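Local coordinates for sialidase B (Streptococcus pneumoniae serotype 4, PDB 4XHB), which hydrolyses the glycosidic bonds that link terminal sialic acid residues to oligosaccharides, glycoproteins and glycolipids, at residues A[210-215]-A[291-296]. The protein carries 1 engineered substitution. Residues are numbered along the deposited sequence; the frame is centred on the assembly and turned at random.
Sequences TLYTLS and SIVEDK. With 17Y ((1R,2S)-cyclopentane-1,2-diol), chain B.
Y212 and E294 meet where two neighbouring blades of the sialidase beta-propeller face each other, and they illustrate how two segments that share no backbone-to-backbone hydrogen bond can join through side chains. Strand 212-213 pairs with 219-226; strand 286-294 lies between 301-308 and 451-459, and its residues 292-294 run in nearly the same direction as 210-215.

Y212 can be followed outward. Its CB lies near CG1 of I292, at 3.7 Å in one of the two conformers of that isoleucine. With CG anti to the backbone N (chi1 -162°), the ring extends over the opposing strand: CD2 lies 3.4 Å from the carbonyl O of I292, CE1 touches CB of E294, and OH ends against CG2 of V293. CA of V293 makes a CH-pi contact with one face, 4.1 Å from the ring centroid and displaced toward the rim. CAF of the bound cyclopentanediol sits over the centre of the opposite face, and its OAA accepts an almost straight bond from the backbone N of T213. The diol is also hydrogen-bonded to OG1 of T619 and OE1 of Q456.

Two more contacts flank the ring. In the same conformer, CD1 of I292 lies near OG1 of T210, a hydroxyl hydrogen-bonded to S222. E294 extends past L214, which lies across its carboxylate end. A water links OG of S215 to OE2, its approach to OE2 being short, and OE1 accepts the N-H of S215 on its syn lone pair, N to OE1 2.8 Å.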
ATOM      1  N   THR A 210       0.561   2.357  -8.077  1.00  9.54           N
ATOM      2  CA  THR A 210       1.191   2.819  -9.314  1.00  8.16           C
ATOM      3  C   THR A 210       0.332   3.936  -9.912  1.00 10.56           C
ATOM      4  O   THR A 210      -0.855   4.040  -9.600  1.00  8.49           O
ATOM      5  CB  THR A 210       1.333   1.705 -10.365  1.00  9.63           C
ATOM      6  OG1 THR A 210       0.065   1.459 -10.987  1.00 10.32           O
ATOM      7  CG2 THR A 210       1.875   0.396  -9.733  1.00  9.15           C
ATOM      8  N   LEU A 211       0.942   4.763 -10.764  1.00  8.08           N
ATOM      9  CA  LEU A 211       0.211   5.794 -11.508  1.00 10.04           C
ATOM     10  C   LEU A 211       0.847   5.931 -12.878  1.00  8.61           C
ATOM     11  O   LEU A 211       2.065   5.813 -13.010  1.00 10.08           O
ATOM     12  CB  LEU A 211       0.277   7.157 -10.808  1.00  8.42           C
ATOM     13  CG  LEU A 211      -0.555   7.439  -9.551  1.00  8.59           C
ATOM     14  CD1 LEU A 211      -0.114   8.753  -8.913  1.00  8.57           C
ATOM     15  CD2 LEU A 211      -2.050   7.496  -9.877  1.00 10.48           C
ATOM     16  N   TYR A 212       0.029   6.197 -13.893  1.00  9.16           N
ATOM     17  CA  TYR A 212       0.540   6.378 -15.246  1.00 10.12           C
ATOM     18  C   TYR A 212      -0.441   7.249 -16.028  1.00 10.38           C
ATOM     19  O   TYR A 212      -1.634   6.960 -16.065  1.00 10.59           O
ATOM     20  CB  TYR A 212       0.719   5.023 -15.951  1.00 10.55           C
ATOM     21  CG  TYR A 212       1.628   5.088 -17.172  1.00 10.95           C
ATOM     22  CD1 TYR A 212       1.173   5.619 -18.374  1.00 10.76           C
ATOM     23  CD2 TYR A 212       2.945   4.632 -17.112  1.00 11.89           C
ATOM     24  CE1 TYR A 212       2.004   5.691 -19.491  1.00 14.82           C
ATOM     25  CE2 TYR A 212       3.784   4.690 -18.226  1.00 10.92           C
ATOM     26  CZ  TYR A 212       3.310   5.224 -19.411  1.00 11.39           C
ATOM     27  OH  TYR A 212       4.140   5.302 -20.518  1.00 11.74           O
ATOM     28  N   THR A 213       0.067   8.316 -16.641  1.00  9.60           N
ATOM     29  CA  THR A 213      -0.781   9.214 -17.427  1.00 11.87           C
ATOM     30  C   THR A 213      -0.847   8.746 -18.875  1.00 11.77           C
ATOM     31  O   THR A 213       0.176   8.652 -19.552  1.00  9.74           O
ATOM     32  CB  THR A 213      -0.261  10.662 -17.366  1.00 11.99           C
ATOM     33  OG1 THR A 213      -0.158  11.058 -15.994  1.00 12.47           O
ATOM     34  CG2 THR A 213      -1.219  11.633 -18.103  1.00 10.42           C
ATOM     35  N   LEU A 214      -2.059   8.445 -19.339  1.00  9.93           N
ATOM     36  CA  LEU A 214      -2.262   7.959 -20.705  1.00 11.73           C
ATOM     37  C   LEU A 214      -2.389   9.109 -21.709  1.00 13.06           C
ATOM     38  O   LEU A 214      -2.705  10.240 -21.330  1.00 11.33           O
ATOM     39  CB  LEU A 214      -3.507   7.070 -20.769  1.00 10.67           C
ATOM     40  CG  LEU A 214      -3.502   5.913 -19.767  1.00 10.82           C
ATOM     41  CD1 LEU A 214      -4.842   5.182 -19.819  1.00 12.08           C
ATOM     42  CD2 LEU A 214      -2.331   4.965 -20.062  1.00 10.45           C
ATOM     43  N   SER A 215      -2.158   8.808 -22.986  1.00  9.89           N
ATOM     44  CA  SER A 215      -2.178   9.833 -24.032  1.00 12.98           C
ATOM     45  C   SER A 215      -3.533  10.547 -24.169  1.00 13.19           C
ATOM     46  O   SER A 215      -3.590  11.723 -24.549  1.00 13.01           O
ATOM     47  CB  SER A 215      -1.762   9.236 -25.382  1.00 14.14           C
ATOM     48  OG  SER A 215      -2.630   8.183 -25.757  1.00 16.89           O
ATOM     49  N   SER A 291       2.998  -3.136 -12.530  1.00 10.99           N
ATOM     50  CA  SER A 291       3.675  -2.053 -13.229  1.00  9.90           C
ATOM     51  C   SER A 291       2.921  -1.840 -14.528  1.00 10.30           C
ATOM     52  O   SER A 291       2.474  -2.800 -15.149  1.00 10.22           O
ATOM     53  CB  SER A 291       5.125  -2.435 -13.523  1.00 10.37           C
ATOM     54  OG  SER A 291       5.858  -1.320 -14.007  1.00 12.37           O
ATOM     55  N   ILE A 292       2.801  -0.586 -14.941  1.00  9.28           N
ATOM     56  CA  ILE A 292       2.028  -0.287 -16.133  0.64  8.67           C
ATOM     57  C   ILE A 292       2.793   0.587 -17.116  1.00  9.13           C
ATOM     58  O   ILE A 292       3.667   1.368 -16.744  1.00 11.92           O
ATOM     59  CB  ILE A 292       0.665   0.338 -15.773  0.64 10.75           C
ATOM     60  CG1 ILE A 292       0.833   1.489 -14.785  0.64 12.35           C
ATOM     61  CG2 ILE A 292      -0.226  -0.710 -15.122  0.64 10.01           C
ATOM     62  CD1 ILE A 292      -0.494   1.955 -14.191  0.64 11.61           C
ATOM     63  N   VAL A 293       2.488   0.400 -18.394  1.00 10.16           N
ATOM     64  CA  VAL A 293       3.034   1.263 -19.441  1.00 10.95           C
ATOM     65  C   VAL A 293       1.988   1.406 -20.552  1.00 10.72           C
ATOM     66  O   VAL A 293       1.103   0.562 -20.696  1.00 12.37           O
ATOM     67  CB  VAL A 293       4.344   0.696 -20.029  1.00 10.25           C
ATOM     68  CG1 VAL A 293       4.036  -0.381 -21.067  1.00 12.55           C
ATOM     69  CG2 VAL A 293       5.185   1.829 -20.653  1.00 10.34           C
ATOM     70  N   GLU A 294       2.081   2.474 -21.330  1.00 12.94           N
ATOM     71  CA  GLU A 294       1.234   2.591 -22.515  1.00 11.60           C
ATOM     72  C   GLU A 294       2.064   2.508 -23.793  1.00 12.98           C
ATOM     73  O   GLU A 294       3.118   3.144 -23.909  1.00 12.34           O
ATOM     74  CB  GLU A 294       0.418   3.885 -22.485  1.00 11.59           C
ATOM     75  CG  GLU A 294      -0.522   4.033 -23.692  1.00 14.56           C
ATOM     76  CD  GLU A 294      -1.357   5.292 -23.632  1.00 20.88           C
ATOM     77  OE1 GLU A 294      -0.775   6.384 -23.470  1.00 13.13           O
ATOM     78  OE2 GLU A 294      -2.601   5.180 -23.723  1.00 22.53           O
ATOM     79  N   ASP A 295       1.580   1.715 -24.748  1.00 12.01           N
ATOM     80  CA  ASP A 295       2.237   1.551 -26.039  1.00 13.43           C
ATOM     81  C   ASP A 295       1.645   2.541 -27.041  1.00 16.37           C
ATOM     82  O   ASP A 295       0.467   2.441 -27.387  1.00 15.65           O
ATOM     83  CB  ASP A 295       2.028   0.117 -26.547  1.00 15.99           C
ATOM     84  CG  ASP A 295       2.711  -0.139 -27.886  1.00 17.48           C
ATOM     85  OD1 ASP A 295       3.929   0.111 -27.992  1.00 19.75           O
ATOM     86  OD2 ASP A 295       2.031  -0.585 -28.833  1.00 20.48           O
ATOM     87  N   LYS A 296       2.457   3.492 -27.496  1.00 16.62           N
ATOM     88  CA  LYS A 296       2.001   4.527 -28.426  1.00 24.23           C
ATOM     89  C   LYS A 296       1.452   3.945 -29.729  1.00 21.61           C
ATOM     90  O   LYS A 296       0.406   4.382 -30.223  1.00 22.06           O
ATOM     91  CB  LYS A 296       3.138   5.512 -28.738  1.00 28.76           C
ATOM     92  CG  LYS A 296       3.578   6.367 -27.544  1.00 38.04           C
ATOM     93  CD  LYS A 296       5.027   6.859 -27.683  1.00 49.14           C
ATOM     94  CE  LYS A 296       5.658   7.222 -26.323  1.00 33.73           C
ATOM     95  NZ  LYS A 296       5.122   8.504 -25.730  1.00 38.88           N
TER
HETATM   96  OAA 17Y B 701       2.976   8.845 -16.646  1.00 12.41           O
HETATM   97  CAF 17Y B 701       3.566   8.771 -17.899  1.00 17.61           C
HETATM   98  CAD 17Y B 701       3.570  10.069 -18.519  1.00 20.68           C
HETATM   99  CAC 17Y B 701       4.820  10.150 -19.335  1.00 22.52           C
HETATM  100  CAE 17Y B 701       5.667   8.974 -18.954  1.00 23.16           C
HETATM  101  CAG 17Y B 701       5.070   8.483 -17.679  1.00 18.37           C
HETATM  102  OAB 17Y B 701       5.509   9.053 -16.540  1.00 18.04           O
HETATM  103  O   HOH W   1      -4.491   6.672 -24.517  1.00 25.71           O